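Local coordinates for staphylococcal enterotoxin-like toxin (Staphylococcus aureus, PDB 4DXF), which probably binds carbohydrate, as a superantigen-like protein made of an OB-fold and a beta-grasp domain, at residues S127-T132 / K139-K144; I36-W41 / F46-P51. All coordinates share one frame; numbering follows the deposited sequence.

Contact 1: S127-T132 / K139-K144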
loop_
_atom_site.group_PDB
_atom_site.type_symbol
_atom_site.label_atom_id
_atom_site.label_comp_id
_atom_site.label_asym_id
_atom_site.label_seq_id
_atom_site.Cartn_x
_atom_site.Cartn_y
_atom_site.Cartn_z
ATOM N N SER A 127 -1.122 -13.241 12.863
ATOM C CA SER A 127 -0.266 -13.530 11.745
ATOM C C SER A 127 1.068 -12.817 12.002
ATOM O O SER A 127 1.292 -12.247 13.064
ATOM C CB SER A 127 -0.945 -13.167 10.405
ATOM O OG SER A 127 -0.789 -11.803 10.069
ATOM N N GLU A 128 1.971 -12.927 11.055
ATOM C CA GLU A 128 3.285 -12.336 11.206
ATOM C C GLU A 128 3.507 -11.591 9.876
ATOM O O GLU A 128 3.359 -12.189 8.816
ATOM C CB GLU A 128 4.307 -13.443 11.356
ATOM C CG GLU A 128 5.641 -12.946 11.849
ATOM C CD GLU A 128 6.541 -14.072 12.378
ATOM O OE1 GLU A 128 5.989 -15.151 12.731
ATOM O OE2 GLU A 128 7.794 -13.860 12.453
ATOM N N PHE A 129 3.887 -10.329 9.906
ATOM C CA PHE A 129 4.026 -9.580 8.656
ATOM C C PHE A 129 5.532 -9.449 8.416
ATOM O O PHE A 129 6.192 -8.868 9.216
ATOM C CB PHE A 129 3.382 -8.195 8.768
ATOM C CG PHE A 129 3.337 -7.471 7.456
ATOM C CD1 PHE A 129 2.356 -7.772 6.521
ATOM C CD2 PHE A 129 4.282 -6.474 7.154
ATOM C CE1 PHE A 129 2.298 -7.105 5.302
ATOM C CE2 PHE A 129 4.245 -5.823 5.932
ATOM C CZ PHE A 129 3.268 -6.136 4.987
ATOM N N LYS A 130 6.030 -10.026 7.337
ATOM C CA LYS A 130 7.464 -10.093 7.096
ATOM C C LYS A 130 7.875 -8.807 6.402
ATOM O O LYS A 130 7.291 -8.445 5.397
ATOM C CB LYS A 130 7.778 -11.320 6.208
ATOM N N ILE A 131 8.907 -8.162 6.908
ATOM C CA ILE A 131 9.352 -6.869 6.398
ATOM C C ILE A 131 10.769 -7.030 5.837
ATOM O O ILE A 131 11.666 -7.438 6.611
ATOM C CB ILE A 131 9.374 -5.843 7.524
ATOM C CG1 ILE A 131 7.893 -5.590 7.927
ATOM C CG2 ILE A 131 10.104 -4.525 7.115
ATOM C CD1 ILE A 131 7.734 -4.943 9.288
ATOM N N THR A 132 10.923 -6.707 4.564
ATOM C CA THR A 132 12.240 -6.898 3.867
ATOM C C THR A 132 12.813 -5.588 3.331
ATOM O O THR A 132 13.905 -5.541 2.734
ATOM C CB THR A 132 12.111 -7.918 2.744
ATOM O OG1 THR A 132 11.157 -7.479 1.752
ATOM C CG2 THR A 132 11.702 -9.299 3.333
ATOM N N LYS A 139 1.063 2.717 0.967
ATOM C CA LYS A 139 0.414 2.056 -0.099
ATOM C C LYS A 139 0.618 0.536 0.054
ATOM O O LYS A 139 -0.348 -0.229 -0.039
ATOM C CB LYS A 139 0.882 2.523 -1.484
ATOM C CG LYS A 139 0.215 1.822 -2.618
ATOM C CD LYS A 139 0.912 2.112 -3.926
ATOM C CE LYS A 139 0.183 1.536 -5.147
ATOM N NZ LYS A 139 -1.217 2.209 -5.317
ATOM N N GLU A 140 1.894 0.118 0.273
ATOM C CA GLU A 140 2.206 -1.340 0.309
ATOM C C GLU A 140 1.652 -2.040 1.542
ATOM O O GLU A 140 1.094 -3.153 1.437
ATOM C CB GLU A 140 3.748 -1.580 0.236
ATOM C CG GLU A 140 4.076 -3.057 0.302
ATOM C CD GLU A 140 5.549 -3.332 0.084
ATOM O OE1 GLU A 140 6.237 -2.382 -0.375
ATOM O OE2 GLU A 140 6.018 -4.499 0.375
ATOM N N LEU A 141 1.801 -1.405 2.694
ATOM C CA LEU A 141 1.312 -1.943 3.964
ATOM C C LEU A 141 -0.224 -2.059 3.867
ATOM O O LEU A 141 -0.799 -3.165 4.091
ATOM C CB LEU A 141 1.700 -1.048 5.112
ATOM C CG LEU A 141 3.228 -0.918 5.373
ATOM C CD1 LEU A 141 3.430 0.301 6.203
ATOM C CD2 LEU A 141 3.658 -2.209 6.102
ATOM N N ASP A 142 -0.833 -0.953 3.449
ATOM C CA ASP A 142 -2.306 -0.955 3.356
ATOM C C ASP A 142 -2.795 -2.062 2.364
ATOM O O ASP A 142 -3.666 -2.879 2.715
ATOM C CB ASP A 142 -2.764 0.407 2.869
ATOM C CG ASP A 142 -4.293 0.417 2.499
ATOM O OD1 ASP A 142 -5.071 0.360 3.518
ATOM O OD2 ASP A 142 -4.667 0.536 1.295
ATOM N N PHE A 143 -2.193 -2.207 1.179
ATOM C CA PHE A 143 -2.655 -3.115 0.187
ATOM C C PHE A 143 -2.415 -4.583 0.594
ATOM O O PHE A 143 -3.311 -5.427 0.526
ATOM C CB PHE A 143 -2.012 -2.813 -1.123
ATOM C CG PHE A 143 -2.647 -3.480 -2.267
ATOM C CD1 PHE A 143 -3.760 -2.854 -2.883
ATOM C CD2 PHE A 143 -2.190 -4.750 -2.781
ATOM C CE1 PHE A 143 -4.403 -3.448 -3.918
ATOM C CE2 PHE A 143 -2.868 -5.333 -3.903
ATOM C CZ PHE A 143 -3.957 -4.641 -4.463
ATOM N N LYS A 144 -1.175 -4.910 0.983
ATOM C CA LYS A 144 -0.899 -6.267 1.364
ATOM C C LYS A 144 -1.694 -6.740 2.567
ATOM O O LYS A 144 -2.107 -7.919 2.609
ATOM C CB LYS A 144 0.570 -6.383 1.672
ATOM C CG LYS A 144 1.337 -6.336 0.361
ATOM C CD LYS A 144 2.907 -6.516 0.586
ATOM C CE LYS A 144 3.548 -6.859 -0.800
ATOM N NZ LYS A 144 5.040 -7.026 -0.580
#
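Phe129 swings its ring beside its own carbonyl carbon (chi1 -172°), and the ring extends from its strand towards the helix that holds Leu141 and Lys144. Leu141 meets it with one branch. Its chi1 of -64° places CG beside the backbone N, and chi2 of 162° sets which methyl faces the ring. That methyl, Leu141 CD2, lies 3.7 Å from Phe129 CE2. Leu141 CD2 is also 4.1 Å from Phe129 CZ. The two side chains cross at about a right angle. At the ring edge, near its plane, Lys144 CB lies 4.1 Å from Phe129 CE1. Only the base of the lysine takes part here. This is the packing of the central helix against the sheet in a beta-grasp domain: strand 122-131 is an outermost strand of the five-stranded sheet, and helix 138-153 lies across it. Phe129 also touches Val111 and Ile199 on two other strands of that sheet, and Leu141 touches Ile196. No hydrogen bond joins the two segments, and the meeting is purely apolar. The lysine chain runs extended, and its polar end makes its bonds away from Phe129. Within the helix, Lys144 NZ forms a salt bridge with Glu140 OE2 at 2.9 Å, one turn back, meeting that oxygen from above the carboxylate plane. Its main partner, outside the two segments, is Glu29, also in a salt bridge.

Contact 2: I36-W41 / F46-P51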
loop_
_atom_site.group_PDB
_atom_site.type_symbol
_atom_site.label_atom_id
_atom_site.label_comp_id
_atom_site.label_asym_id
_atom_site.label_seq_id
_atom_site.Cartn_x
_atom_site.Cartn_y
_atom_site.Cartn_z
ATOM N N ILE A 36 12.349 8.335 -14.071
ATOM C CA ILE A 36 12.608 9.470 -14.955
ATOM C C ILE A 36 11.372 10.362 -14.925
ATOM O O ILE A 36 10.301 9.888 -15.233
ATOM C CB ILE A 36 12.833 8.906 -16.359
ATOM C CG1 ILE A 36 14.177 8.110 -16.422
ATOM C CG2 ILE A 36 12.870 9.999 -17.445
ATOM C CD1 ILE A 36 14.250 7.189 -17.675
ATOM N N ILE A 37 11.554 11.644 -14.614
ATOM C CA ILE A 37 10.430 12.600 -14.596
ATOM C C ILE A 37 10.671 13.632 -15.682
ATOM O O ILE A 37 11.715 14.281 -15.694
ATOM C CB ILE A 37 10.274 13.241 -13.266
ATOM C CG1 ILE A 37 9.992 12.168 -12.176
ATOM C CG2 ILE A 37 9.103 14.281 -13.316
ATOM C CD1 ILE A 37 10.194 12.631 -10.808
ATOM N N LEU A 38 9.730 13.699 -16.601
ATOM C CA LEU A 38 9.799 14.605 -17.745
ATOM C C LEU A 38 9.025 15.874 -17.470
ATOM O O LEU A 38 8.629 16.147 -16.352
ATOM C CB LEU A 38 9.188 13.909 -18.948
ATOM C CG LEU A 38 9.700 12.525 -19.327
ATOM C CD1 LEU A 38 8.828 11.962 -20.412
ATOM C CD2 LEU A 38 11.168 12.582 -19.758
ATOM N N LYS A 39 8.779 16.653 -18.517
ATOM C CA LYS A 39 8.069 17.933 -18.384
ATOM C C LYS A 39 6.597 17.682 -17.985
ATOM O O LYS A 39 5.963 16.776 -18.544
ATOM C CB LYS A 39 8.147 18.586 -19.777
ATOM C CG LYS A 39 7.645 20.019 -19.919
ATOM C CD LYS A 39 7.646 20.356 -21.416
ATOM C CE LYS A 39 9.092 20.514 -21.910
ATOM N NZ LYS A 39 9.189 21.231 -23.229
ATOM N N LYS A 40 6.044 18.458 -17.044
ATOM C CA LYS A 40 4.583 18.324 -16.714
ATOM C C LYS A 40 3.664 18.440 -17.953
ATOM O O LYS A 40 3.837 19.333 -18.793
ATOM C CB LYS A 40 4.181 19.339 -15.643
ATOM C CG LYS A 40 2.708 19.313 -15.155
ATOM C CD LYS A 40 2.571 20.390 -14.061
ATOM C CE LYS A 40 1.162 20.969 -14.009
ATOM N NZ LYS A 40 0.247 20.021 -13.318
ATOM N N TRP A 41 2.714 17.531 -18.099
ATOM C CA TRP A 41 1.825 17.595 -19.257
ATOM C C TRP A 41 0.336 17.461 -18.896
ATOM O O TRP A 41 -0.511 17.431 -19.791
ATOM C CB TRP A 41 2.202 16.554 -20.327
ATOM C CG TRP A 41 2.240 15.152 -19.786
ATOM C CD1 TRP A 41 3.315 14.527 -19.204
ATOM C CD2 TRP A 41 1.161 14.190 -19.775
ATOM N NE1 TRP A 41 2.971 13.236 -18.829
ATOM C CE2 TRP A 41 1.660 13.004 -19.166
ATOM C CE3 TRP A 41 -0.172 14.207 -20.232
ATOM C CZ2 TRP A 41 0.864 11.857 -18.988
ATOM C CZ3 TRP A 41 -0.966 13.075 -20.040
ATOM C CH2 TRP A 41 -0.442 11.914 -19.430
ATOM N N PHE A 46 4.340 12.533 -13.232
ATOM C CA PHE A 46 4.560 11.083 -13.212
ATOM C C PHE A 46 6.045 10.817 -13.093
ATOM O O PHE A 46 6.867 11.583 -13.579
ATOM C CB PHE A 46 4.025 10.383 -14.432
ATOM C CG PHE A 46 2.506 10.524 -14.594
ATOM C CD1 PHE A 46 1.644 9.727 -13.860
ATOM C CD2 PHE A 46 1.980 11.479 -15.455
ATOM C CE1 PHE A 46 0.233 9.856 -13.959
ATOM C CE2 PHE A 46 0.570 11.634 -15.568
ATOM C CZ PHE A 46 -0.284 10.809 -14.830
ATOM N N MET A 47 6.358 9.760 -12.378
ATOM C CA MET A 47 7.703 9.154 -12.417
ATOM C C MET A 47 7.609 7.939 -13.345
ATOM O O MET A 47 6.808 7.005 -13.111
ATOM C CB MET A 47 8.162 8.750 -10.980
ATOM C CG MET A 47 9.595 8.041 -11.065
ATOM S SD MET A 47 10.242 7.590 -9.522
ATOM C CE MET A 47 10.696 9.092 -8.777
ATOM N N ASN A 48 8.434 7.907 -14.395
ATOM C CA ASN A 48 8.452 6.797 -15.343
ATOM C C ASN A 48 9.478 5.753 -14.843
ATOM O O ASN A 48 10.615 6.100 -14.532
ATOM C CB ASN A 48 8.867 7.292 -16.738
ATOM C CG ASN A 48 7.796 8.171 -17.370
ATOM O OD1 ASN A 48 6.772 7.662 -17.862
ATOM N ND2 ASN A 48 7.954 9.461 -17.211
ATOM N N VAL A 49 9.060 4.513 -14.758
ATOM C CA VAL A 49 9.969 3.388 -14.456
ATOM C C VAL A 49 9.896 2.356 -15.545
ATOM O O VAL A 49 8.805 2.004 -16.066
ATOM C CB VAL A 49 9.592 2.727 -13.155
ATOM C CG1 VAL A 49 10.665 1.660 -12.776
ATOM C CG2 VAL A 49 9.474 3.740 -12.135
ATOM N N VAL A 50 11.065 1.797 -15.942
ATOM C CA VAL A 50 11.040 0.975 -17.098
ATOM C C VAL A 50 11.786 -0.338 -16.740
ATOM O O VAL A 50 12.962 -0.515 -17.045
ATOM C CB VAL A 50 11.738 1.690 -18.331
ATOM C CG1 VAL A 50 11.600 0.826 -19.572
ATOM C CG2 VAL A 50 11.127 3.100 -18.583
ATOM N N PRO A 51 11.108 -1.252 -16.073
ATOM C CA PRO A 51 11.812 -2.473 -15.609
ATOM C C PRO A 51 11.770 -3.611 -16.628
ATOM O O PRO A 51 12.544 -4.593 -16.480
ATOM C CB PRO A 51 10.996 -2.833 -14.367
ATOM C CG PRO A 51 9.567 -2.574 -14.887
ATOM C CD PRO A 51 9.691 -1.232 -15.652
#
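The planes of the Trp41 and Phe46 rings are only 27° apart, yet the rings are offset with little overlap. The six-membered ring of Trp41 has its centroid 5.5 Å from that of Phe46. The closest atoms are Trp41 CZ2 and Phe46 CE2, at 3.4 Å. Trp41 reaches this place with CG between its backbone N and carbonyl carbon (chi1 55°). Phe46 has a further aromatic neighbour, Tyr87, edge-to-face. Asn48 points its amide at the facing strand: Asn48 ND2 donates to Ile36 O at 3.1 Å, with that oxygen close to the amide plane. Ile36 and Asn48 are an antiparallel hydrogen-bonded pair in the beta hairpin of strands 33-37 and 46-49, part of the OB-fold domain. Asn48 N gives Ile36 O a second bond, 2.8 Å long. The two donors arrive from opposite faces of the carbonyl plane, so both N-H groups fit on one oxygen. Ile36 N to Asn48 O, 2.9 Å, is the third bond of the pair. Asn48 OD1 accepts from Lys57 NZ, so both ends of the amide are engaged, which should limit its rotation. Ile37 and Met47 cross obliquely, with Ile37 CG1 4.1 Å from Met47 CB, and His73 of strand 71-74 touches both.

How the contacts relate
Contact 1 is the more central: its centre is about 8 Å from the centre of the chain. The centre of contact 2 is about 20 Å from the centre of the chain, and contact 2 is only partly buried. The two share no strand or helix and do not touch: their nearest atoms are about 12 Å apart. Contact 1 belongs to the beta-grasp range and joins a helix to a sheet, so side chains alone meet. Contact 2 belongs to the OB-fold range and joins neighbouring strands of one sheet, so backbone bonds carry much of it. An asparagine amide adds to those bonds, and exposed Trp41 extends contact 2 beyond the strands. Contact 2 buries 367 Å², against 140 Å² for contact 1.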